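PDB 5HJQ: LD10117p from Drosophila melanogaster, which acts as a GTPase-activating protein for Rab35 in synaptic vesicle protein turnover and binds phosphoinositides through its TBC domain. Local coordinates for residues Lys249-Lys252 with Ser253-Ser256; Trp240-Val243 with Met244-Lys248. One frame throughout, in Å; residues are numbered along the deposited sequence.

Interaction 1: Lys249-Lys252 with Ser253-Ser256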
loop_
_atom_site.group_PDB
_atom_site.type_symbol
_atom_site.label_atom_id
_atom_site.label_comp_id
_atom_site.label_asym_id
_atom_site.label_seq_id
_atom_site.Cartn_x
_atom_site.Cartn_y
_atom_site.Cartn_z
ATOM N N LYS A 249 8.901 12.499 -15.575
ATOM C CA LYS A 249 8.185 13.626 -16.170
ATOM C C LYS A 249 7.399 14.451 -15.141
ATOM O O LYS A 249 7.497 15.679 -15.129
ATOM C CB LYS A 249 7.250 13.141 -17.280
ATOM C CG LYS A 249 7.975 12.709 -18.546
ATOM C CD LYS A 249 7.341 13.324 -19.796
ATOM C CE LYS A 249 7.932 12.741 -21.076
ATOM N NZ LYS A 249 9.391 13.022 -21.216
ATOM N N HIS A 250 6.636 13.785 -14.275
ATOM C CA HIS A 250 5.762 14.496 -13.338
ATOM C C HIS A 250 6.480 15.061 -12.113
ATOM O O HIS A 250 5.996 16.004 -11.487
ATOM C CB HIS A 250 4.615 13.590 -12.885
ATOM C CG HIS A 250 3.443 13.597 -13.817
ATOM N ND1 HIS A 250 2.448 14.548 -13.748
ATOM C CD2 HIS A 250 3.110 12.777 -14.841
ATOM C CE1 HIS A 250 1.549 14.310 -14.686
ATOM N NE2 HIS A 250 1.927 13.240 -15.363
ATOM N N THR A 251 7.629 14.495 -11.765
ATOM C CA THR A 251 8.446 15.085 -10.711
ATOM C C THR A 251 9.899 15.190 -11.202
ATOM O O THR A 251 10.856 14.878 -10.489
ATOM C CB THR A 251 8.324 14.286 -9.376
ATOM O OG1 THR A 251 9.005 14.983 -8.324
ATOM C CG2 THR A 251 8.863 12.867 -9.495
ATOM N N LYS A 252 10.032 15.675 -12.436
ATOM C CA LYS A 252 11.315 15.801 -13.124
ATOM C C LYS A 252 12.365 16.573 -12.328
ATOM O O LYS A 252 13.549 16.235 -12.364
ATOM C CB LYS A 252 11.112 16.476 -14.483
ATOM C CG LYS A 252 12.383 16.600 -15.307
ATOM C CD LYS A 252 12.118 17.183 -16.689
ATOM C CE LYS A 252 11.292 16.240 -17.552
ATOM N NZ LYS A 252 11.288 16.671 -18.985
ATOM N N SER A 253 11.932 17.605 -11.611
ATOM C CA SER A 253 12.851 18.413 -10.817
ATOM C C SER A 253 13.477 17.604 -9.691
ATOM O O SER A 253 14.681 17.695 -9.446
ATOM C CB SER A 253 12.134 19.632 -10.245
ATOM O OG SER A 253 11.665 20.470 -11.286
ATOM N N ALA A 254 12.656 16.806 -9.016
ATOM C CA ALA A 254 13.131 15.986 -7.908
ATOM C C ALA A 254 14.170 14.964 -8.363
ATOM O O ALA A 254 15.168 14.740 -7.683
ATOM C CB ALA A 254 11.970 15.285 -7.242
ATOM N N THR A 255 13.927 14.347 -9.515
ATOM C CA THR A 255 14.822 13.320 -10.041
ATOM C C THR A 255 16.103 13.923 -10.618
ATOM O O THR A 255 17.180 13.342 -10.497
ATOM C CB THR A 255 14.126 12.475 -11.123
ATOM O OG1 THR A 255 13.467 13.341 -12.054
ATOM C CG2 THR A 255 13.096 11.550 -10.497
ATOM N N SER A 256 15.983 15.086 -11.251
ATOM C CA SER A 256 17.154 15.805 -11.738
ATOM C C SER A 256 17.995 16.254 -10.553
ATOM O O SER A 256 19.225 16.242 -10.608
ATOM C CB SER A 256 16.744 17.005 -12.595
ATOM O OG SER A 256 16.049 16.588 -13.759
#
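The carbonyl oxygen of K252 meets the side chains of T255 and S256, one turn further along the chain. T255 OG1 hydrogen-bonds to K252 O at 2.9 Å. The hydroxyl arrives from the flank of the C=O, well above the carbonyl plane, at a C=O...donor angle of 104°. It can do so because OG1 sits between the backbone N and the carbonyl carbon of its own residue (chi1 47°), folded back over the preceding turn. S256 OG gives a second bond to K252 O, also 2.9 Å long. It lies on the other side of the carbonyl plane from T255 OG1 and approaches from further out beyond the oxygen. With OG anti to the carbonyl carbon and beside the backbone N (chi1 -63°), the hydroxyl and the N-H of S256 reach the same oxygen. The S256 N bond to K252 O is the ordinary helical one. K252 passes S256 with the base of its chain, and K252 CG lies 4.0 Å from S256 OG.

T251 stands at the N-cap position of helix 252-261, but its side chain does not cap it. T251 OG1 instead lies 3.2 Å from A254 CB. The hydroxyl is hydrogen-bonded to N311 on helix 300-317. T251 O takes the backbone N of T255 at 3.3 Å, the first turn's bond. T251 has also left helical angles after helix 233-250, so it is the junction between the two helices. H314 of helix 300-317 touches S253 and A254.

The chemistry is that of a helix start in which the hydroxyls of T255 and S256 both donate to K252 O, which also takes S256 N; this carbonyl is gripped by three donors. The buried T251 hydroxyl ties the junction to helix 300-317.

Interaction 2: Trp240-Val243 with Met244-Lys248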
loop_
_atom_site.group_PDB
_atom_site.type_symbol
_atom_site.label_atom_id
_atom_site.label_comp_id
_atom_site.label_asym_id
_atom_site.label_seq_id
_atom_site.Cartn_x
_atom_site.Cartn_y
_atom_site.Cartn_z
ATOM N N TRP A 240 7.992 -0.792 -10.704
ATOM C CA TRP A 240 8.866 0.288 -10.243
ATOM C C TRP A 240 9.550 0.990 -11.411
ATOM O O TRP A 240 9.972 2.138 -11.279
ATOM C CB TRP A 240 9.908 -0.204 -9.222
ATOM C CG TRP A 240 10.985 -1.159 -9.691
ATOM C CD1 TRP A 240 11.059 -2.493 -9.422
ATOM C CD2 TRP A 240 12.170 -0.839 -10.445
ATOM N NE1 TRP A 240 12.195 -3.030 -9.980
ATOM C CE2 TRP A 240 12.894 -2.037 -10.611
ATOM C CE3 TRP A 240 12.679 0.338 -11.003
ATOM C CZ2 TRP A 240 14.093 -2.092 -11.320
ATOM C CZ3 TRP A 240 13.869 0.282 -11.704
ATOM C CH2 TRP A 240 14.563 -0.924 -11.856
ATOM N N LYS A 241 9.640 0.319 -12.554
ATOM C CA LYS A 241 10.117 0.980 -13.763
ATOM C C LYS A 241 9.054 1.936 -14.295
ATOM O O LYS A 241 9.373 3.034 -14.747
ATOM C CB LYS A 241 10.508 -0.042 -14.832
ATOM C CG LYS A 241 11.894 -0.623 -14.634
ATOM C CD LYS A 241 12.220 -1.680 -15.669
ATOM C CE LYS A 241 13.619 -2.233 -15.445
ATOM N NZ LYS A 241 13.903 -3.433 -16.276
ATOM N N THR A 242 7.794 1.519 -14.235
ATOM C CA THR A 242 6.684 2.392 -14.605
ATOM C C THR A 242 6.678 3.655 -13.750
ATOM O O THR A 242 6.635 4.769 -14.269
ATOM C CB THR A 242 5.332 1.678 -14.457
ATOM O OG1 THR A 242 5.263 0.591 -15.388
ATOM C CG2 THR A 242 4.189 2.642 -14.725
ATOM N N VAL A 243 6.735 3.464 -12.436
ATOM C CA VAL A 243 6.821 4.570 -11.488
ATOM C C VAL A 243 8.020 5.479 -11.778
ATOM O O VAL A 243 7.930 6.702 -11.636
ATOM C CB VAL A 243 6.910 4.041 -10.043
ATOM C CG1 VAL A 243 7.153 5.177 -9.067
ATOM C CG2 VAL A 243 5.634 3.279 -9.679
ATOM N N MET A 244 9.136 4.884 -12.193
ATOM C CA MET A 244 10.314 5.661 -12.571
ATOM C C MET A 244 10.030 6.543 -13.775
ATOM O O MET A 244 10.354 7.730 -13.776
ATOM C CB MET A 244 11.502 4.750 -12.880
ATOM C CG MET A 244 12.548 5.409 -13.773
ATOM S SD MET A 244 14.107 4.515 -13.799
ATOM C CE MET A 244 14.600 4.747 -12.102
ATOM N N GLN A 245 9.429 5.948 -14.800
ATOM C CA GLN A 245 9.071 6.666 -16.015
ATOM C C GLN A 245 8.117 7.824 -15.727
ATOM O O GLN A 245 8.276 8.918 -16.268
ATOM C CB GLN A 245 8.447 5.703 -17.026
ATOM C CG GLN A 245 7.524 6.361 -18.035
ATOM C CD GLN A 245 6.400 5.436 -18.476
ATOM O OE1 GLN A 245 6.588 4.223 -18.588
ATOM N NE2 GLN A 245 5.222 6.004 -18.717
ATOM N N ILE A 246 7.132 7.579 -14.868
ATOM C CA ILE A 246 6.156 8.604 -14.507
ATOM C C ILE A 246 6.820 9.734 -13.728
ATOM O O ILE A 246 6.537 10.913 -13.947
ATOM C CB ILE A 246 5.006 8.013 -13.667
ATOM C CG1 ILE A 246 4.242 6.961 -14.472
ATOM C CG2 ILE A 246 4.066 9.111 -13.195
ATOM C CD1 ILE A 246 3.176 6.239 -13.672
ATOM N N ALA A 247 7.712 9.361 -12.820
ATOM C CA ALA A 247 8.406 10.330 -11.986
ATOM C C ALA A 247 9.384 11.185 -12.795
ATOM O O ALA A 247 9.625 12.344 -12.460
ATOM C CB ALA A 247 9.124 9.622 -10.870
ATOM N N LYS A 248 9.945 10.615 -13.857
ATOM C CA LYS A 248 10.874 11.356 -14.708
ATOM C C LYS A 248 10.211 12.570 -15.356
ATOM O O LYS A 248 10.874 13.562 -15.645
ATOM C CB LYS A 248 11.466 10.444 -15.786
ATOM C CG LYS A 248 12.718 9.693 -15.354
ATOM C CD LYS A 248 13.178 8.731 -16.442
ATOM C CE LYS A 248 14.470 8.016 -16.063
ATOM N NZ LYS A 248 15.681 8.879 -16.229
#
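M244 follows W240 and K241 by one helical turn and packs its CB over their carbonyl oxygens. M244 CB lies 3.3 Å from K241 O and 3.4 Å from W240 O. The backbone N of M244 bonds to W240 O, but from above the carbonyl plane, with an N-H...acceptor angle of 143°. Q245 comes next. Q245 N bonds to K241 O at 2.9 Å, and Q245 CB rests 3.4 Å from T242 O. I246 makes the side-chain contact of this turn. The I246 chain runs alongside that of T242, and I246 CD1 is 3.9 Å from T242 CG2. I246 CG1 sits beside its own backbone N (chi1 -62°), which brings it to 3.3 Å from T242 O. The T242 hydroxyl is turned back to V238 O, leaving the methyl to meet I246. A247 N bonds to V243 O, and A247 CB lies 3.2 Å from the same oxygen. K248 closes the segment with its N bonded to M244 O.

The whole run is regular alpha helix inside helix 233-250 of the TBC domain. V243, M244 and A247 rest on F271 of helix 268-271. W240 and V243 touch W274 of helix 274-279. Y303 and L307 of helix 300-317 pack against I246, which also meets L360 of the phosphoinositide-binding loop.

How the interactions relate
Interaction 2 lies within helix 233-250; interaction 1 covers its end and the start of helix 252-261. They follow each other along the chain, with centres 10 Å apart. They touch where T255 OG1 packs 4.0 Å from A247 O. Helix 300-317 contacts both: L307 touches I246 and A247 in interaction 2 and H250 at the turn. I246 of interaction 2 is nearer the phosphoinositide-binding L360 than T251 of interaction 1 is. The I246 side chain is about 4 Å from that of L360 and about 11 Å from the bound inositol trisphosphate. From T251 the side chain of L360 is about 10 Å away, and that of R304 about 11 Å. H250 of interaction 1 also touches L360.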